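Putative acid phosphatase WZB (Escherichia coli, PDB 2WMY) probably acts as a protein tyrosine phosphatase of the low molecular weight family, hydrolysing phosphotyrosine in proteins to tyrosine and phosphate. Local coordinates at residues Leu84-Glu89 against Met108-Trp113. The protein carries 1 engineered substitution. Sequence-based numbering, arbitrary orientation.
Sequences LLLVME and MLFGHW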
ATOM      1  N   LEU A  84       1.439   3.782  11.779  1.00 21.36           N
ATOM      2  CA  LEU A  84       0.479   4.287  10.810  1.00 18.69           C
ATOM      3  C   LEU A  84       0.162   3.233   9.742  1.00 27.34           C
ATOM      4  O   LEU A  84       1.066   2.648   9.141  1.00 25.63           O
ATOM      5  CB  LEU A  84       1.035   5.554  10.149  1.00 23.67           C
ATOM      6  CG  LEU A  84       0.218   6.168   9.011  1.00 30.31           C
ATOM      7  CD1 LEU A  84      -1.040   6.837   9.563  1.00 31.10           C
ATOM      8  CD2 LEU A  84       1.055   7.167   8.243  1.00 30.91           C
ATOM      9  N   LEU A  85      -1.131   3.001   9.520  1.00 22.17           N
ATOM     10  CA  LEU A  85      -1.599   2.097   8.481  1.00 18.43           C
ATOM     11  C   LEU A  85      -2.217   2.915   7.354  1.00 21.87           C
ATOM     12  O   LEU A  85      -3.012   3.826   7.598  1.00 32.57           O
ATOM     13  CB  LEU A  85      -2.657   1.130   9.036  1.00 13.99           C
ATOM     14  CG  LEU A  85      -2.254  -0.083   9.882  1.00 20.09           C
ATOM     15  CD1 LEU A  85      -1.336   0.298  11.015  1.00 23.48           C
ATOM     16  CD2 LEU A  85      -3.502  -0.783  10.417  1.00 18.57           C
ATOM     17  N   LEU A  86      -1.858   2.581   6.121  1.00 20.68           N
ATOM     18  CA  LEU A  86      -2.435   3.236   4.959  1.00 17.66           C
ATOM     19  C   LEU A  86      -3.114   2.193   4.087  1.00 21.12           C
ATOM     20  O   LEU A  86      -2.454   1.294   3.562  1.00 18.39           O
ATOM     21  CB  LEU A  86      -1.353   3.996   4.180  1.00 11.66           C
ATOM     22  CG  LEU A  86      -0.770   5.199   4.931  1.00 18.24           C
ATOM     23  CD1 LEU A  86       0.288   5.901   4.107  1.00 21.15           C
ATOM     24  CD2 LEU A  86      -1.882   6.177   5.319  1.00 13.68           C
ATOM     25  N   VAL A  87      -4.432   2.304   3.948  1.00 23.29           N
ATOM     26  CA  VAL A  87      -5.196   1.309   3.200  1.00 14.72           C
ATOM     27  C   VAL A  87      -5.722   1.882   1.891  1.00 19.16           C
ATOM     28  O   VAL A  87      -5.908   3.088   1.763  1.00 17.80           O
ATOM     29  CB  VAL A  87      -6.356   0.707   4.010  1.00 14.55           C
ATOM     30  CG1 VAL A  87      -5.870   0.204   5.358  1.00 21.15           C
ATOM     31  CG2 VAL A  87      -7.474   1.722   4.184  1.00 24.20           C
ATOM     32  N   MET A  88      -5.956   1.001   0.923  1.00 15.68           N
ATOM     33  CA  MET A  88      -6.251   1.428  -0.434  1.00 19.36           C
ATOM     34  C   MET A  88      -7.711   1.835  -0.594  1.00 21.41           C
ATOM     35  O   MET A  88      -8.016   2.821  -1.258  1.00 20.95           O
ATOM     36  CB  MET A  88      -5.876   0.320  -1.424  1.00 18.43           C
ATOM     37  CG  MET A  88      -4.389  -0.029  -1.424  1.00 14.37           C
ATOM     38  SD  MET A  88      -3.395   1.401  -1.904  1.00 16.41           S
ATOM     39  CE  MET A  88      -1.771   0.925  -1.301  1.00 12.76           C
ATOM     40  N   GLU A  89      -8.605   1.088   0.043  1.00 19.18           N
ATOM     41  CA  GLU A  89     -10.031   1.256  -0.195  1.00 20.54           C
ATOM     42  C   GLU A  89     -10.843   1.576   1.054  1.00 19.28           C
ATOM     43  O   GLU A  89     -10.494   1.166   2.161  1.00 20.91           O
ATOM     44  CB  GLU A  89     -10.599  -0.002  -0.853  1.00 18.31           C
ATOM     45  CG  GLU A  89      -9.915  -0.388  -2.148  1.00 21.77           C
ATOM     46  CD  GLU A  89     -10.548  -1.605  -2.782  1.00 24.02           C
ATOM     47  OE1 GLU A  89     -11.785  -1.713  -2.702  1.00 34.93           O
ATOM     48  OE2 GLU A  89      -9.814  -2.445  -3.359  1.00 27.81           O
ATOM     49  N   MET A 108      -5.454   5.369   7.907  1.00 21.03           N
ATOM     50  CA  MET A 108      -6.000   6.320   6.945  1.00 21.33           C
ATOM     51  C   MET A 108      -5.852   5.768   5.529  1.00 19.01           C
ATOM     52  O   MET A 108      -5.113   4.809   5.298  1.00 16.66           O
ATOM     53  CB  MET A 108      -5.319   7.682   7.079  1.00 20.17           C
ATOM     54  CG  MET A 108      -5.554   8.357   8.450  1.00 25.76           C
ATOM     55  SD  MET A 108      -4.542   9.834   8.679  1.00 41.95           S
ATOM     56  CE  MET A 108      -5.293  10.964   7.505  1.00 31.40           C
ATOM     57  N   LEU A 109      -6.585   6.350   4.592  1.00 19.99           N
ATOM     58  CA  LEU A 109      -6.479   5.944   3.200  1.00 25.27           C
ATOM     59  C   LEU A 109      -5.126   6.340   2.625  1.00 20.85           C
ATOM     60  O   LEU A 109      -4.571   7.375   2.984  1.00 27.56           O
ATOM     61  CB  LEU A 109      -7.606   6.567   2.388  1.00 20.35           C
ATOM     62  CG  LEU A 109      -8.960   6.015   2.829  1.00 29.40           C
ATOM     63  CD1 LEU A 109     -10.106   6.906   2.352  1.00 31.09           C
ATOM     64  CD2 LEU A 109      -9.111   4.595   2.316  1.00 25.30           C
ATOM     65  N   PHE A 110      -4.597   5.503   1.743  1.00 22.15           N
ATOM     66  CA  PHE A 110      -3.362   5.812   1.050  1.00 16.88           C
ATOM     67  C   PHE A 110      -3.523   7.091   0.225  1.00 19.41           C
ATOM     68  O   PHE A 110      -2.629   7.928   0.181  1.00 16.51           O
ATOM     69  CB  PHE A 110      -2.944   4.651   0.151  1.00 24.17           C
ATOM     70  CG  PHE A 110      -1.499   4.696  -0.241  1.00 23.59           C
ATOM     71  CD1 PHE A 110      -0.545   4.056   0.528  1.00 16.02           C
ATOM     72  CD2 PHE A 110      -1.092   5.403  -1.359  1.00 18.39           C
ATOM     73  CE1 PHE A 110       0.782   4.107   0.187  1.00 15.65           C
ATOM     74  CE2 PHE A 110       0.238   5.455  -1.709  1.00 21.00           C
ATOM     75  CZ  PHE A 110       1.175   4.807  -0.939  1.00 23.94           C
ATOM     76  N   GLY A 111      -4.675   7.240  -0.421  1.00 23.68           N
ATOM     77  CA  GLY A 111      -4.938   8.416  -1.225  1.00 29.58           C
ATOM     78  C   GLY A 111      -5.703   9.491  -0.470  1.00 26.11           C
ATOM     79  O   GLY A 111      -6.477  10.241  -1.068  1.00 22.76           O
ATOM     80  N   HIS A 112      -5.482   9.573   0.840  1.00 18.39           N
ATOM     81  CA  HIS A 112      -6.208  10.537   1.665  1.00 18.28           C
ATOM     82  C   HIS A 112      -6.083  11.954   1.128  1.00 24.76           C
ATOM     83  O   HIS A 112      -7.036  12.721   1.173  1.00 17.62           O
ATOM     84  CB  HIS A 112      -5.732  10.510   3.121  1.00 24.71           C
ATOM     85  CG  HIS A 112      -6.392  11.543   3.981  1.00 30.98           C
ATOM     86  ND1 HIS A 112      -7.583  11.315   4.636  1.00 33.34           N
ATOM     87  CD2 HIS A 112      -6.046  12.822   4.266  1.00 38.54           C
ATOM     88  CE1 HIS A 112      -7.937  12.403   5.296  1.00 37.90           C
ATOM     89  NE2 HIS A 112      -7.022  13.334   5.087  1.00 33.93           N
ATOM     90  N   TRP A 113      -4.903  12.283   0.610  1.00 25.59           N
ATOM     91  CA  TRP A 113      -4.590  13.636   0.174  1.00 26.91           C
ATOM     92  C   TRP A 113      -4.965  13.928  -1.279  1.00 32.20           C
ATOM     93  O   TRP A 113      -4.721  15.025  -1.776  1.00 34.63           O
ATOM     94  CB  TRP A 113      -3.106  13.916   0.425  1.00 20.49           C
ATOM     95  CG  TRP A 113      -2.755  13.700   1.863  1.00 25.77           C
ATOM     96  CD1 TRP A 113      -1.950  12.723   2.379  1.00 28.17           C
ATOM     97  CD2 TRP A 113      -3.232  14.458   2.979  1.00 24.94           C
ATOM     98  NE1 TRP A 113      -1.890  12.835   3.746  1.00 25.49           N
ATOM     99  CE2 TRP A 113      -2.665  13.896   4.139  1.00 29.99           C
ATOM    100  CE3 TRP A 113      -4.076  15.570   3.109  1.00 28.56           C
ATOM    101  CZ2 TRP A 113      -2.914  14.402   5.415  1.00 29.43           C
ATOM    102  CZ3 TRP A 113      -4.325  16.073   4.382  1.00 26.67           C
ATOM    103  CH2 TRP A 113      -3.747  15.486   5.515  1.00 26.33           C
TER
HETATM  104  O   HOH W   1      -6.680   5.450  -0.703  1.00 28.65           O
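Phe110 turns its CG anti to the backbone N (chi1 -161°) and Met88 bends its chain at chi2, so that the two side chains run alongside each other and point the same way. The Met88 methyl sits over one face of the ring, CE lying 4.2 Å from the Phe110 ring centroid, while SD stands obliquely to it in a Met-aromatic contact. Leu86 crosses the phenyl side chain at about a right angle and brings CB to 3.7 Å from Phe110 CD1; Leu137 and Ser141 of helix 127-147 also touch the Phe110 side chain. Away from the face that Leu86 and Met108 share, Val87 CG2 meets Leu109 CD2 at 3.8 Å, beside helix 90-99.

Three backbone bonds fix the parallel register. The bond from Met108 N to Leu85 O, 2.9 Å long, is nearly straight (N-H...O 169°), and Val87 N gives its hydrogen to Met108 O. Phe110 N, at the second position of the type I turn Leu109 to His112, binds Val87 O at 2.7 Å, 33° out of the carbonyl plane. A water extends the link, donating to Met88 O and accepting from Gly111 N at 2.7 Å.

Past the strand end, Glu89 forms a salt bridge with Arg21, and Met88 touches Cys15, the predicted nucleophile. The pairing closes the beta-alpha-beta unit of strand 84-87, helix 90-99 and strand 107-109, at one edge of the four-stranded parallel sheet (order 2-1-3-4) of the low molecular weight phosphatase fold.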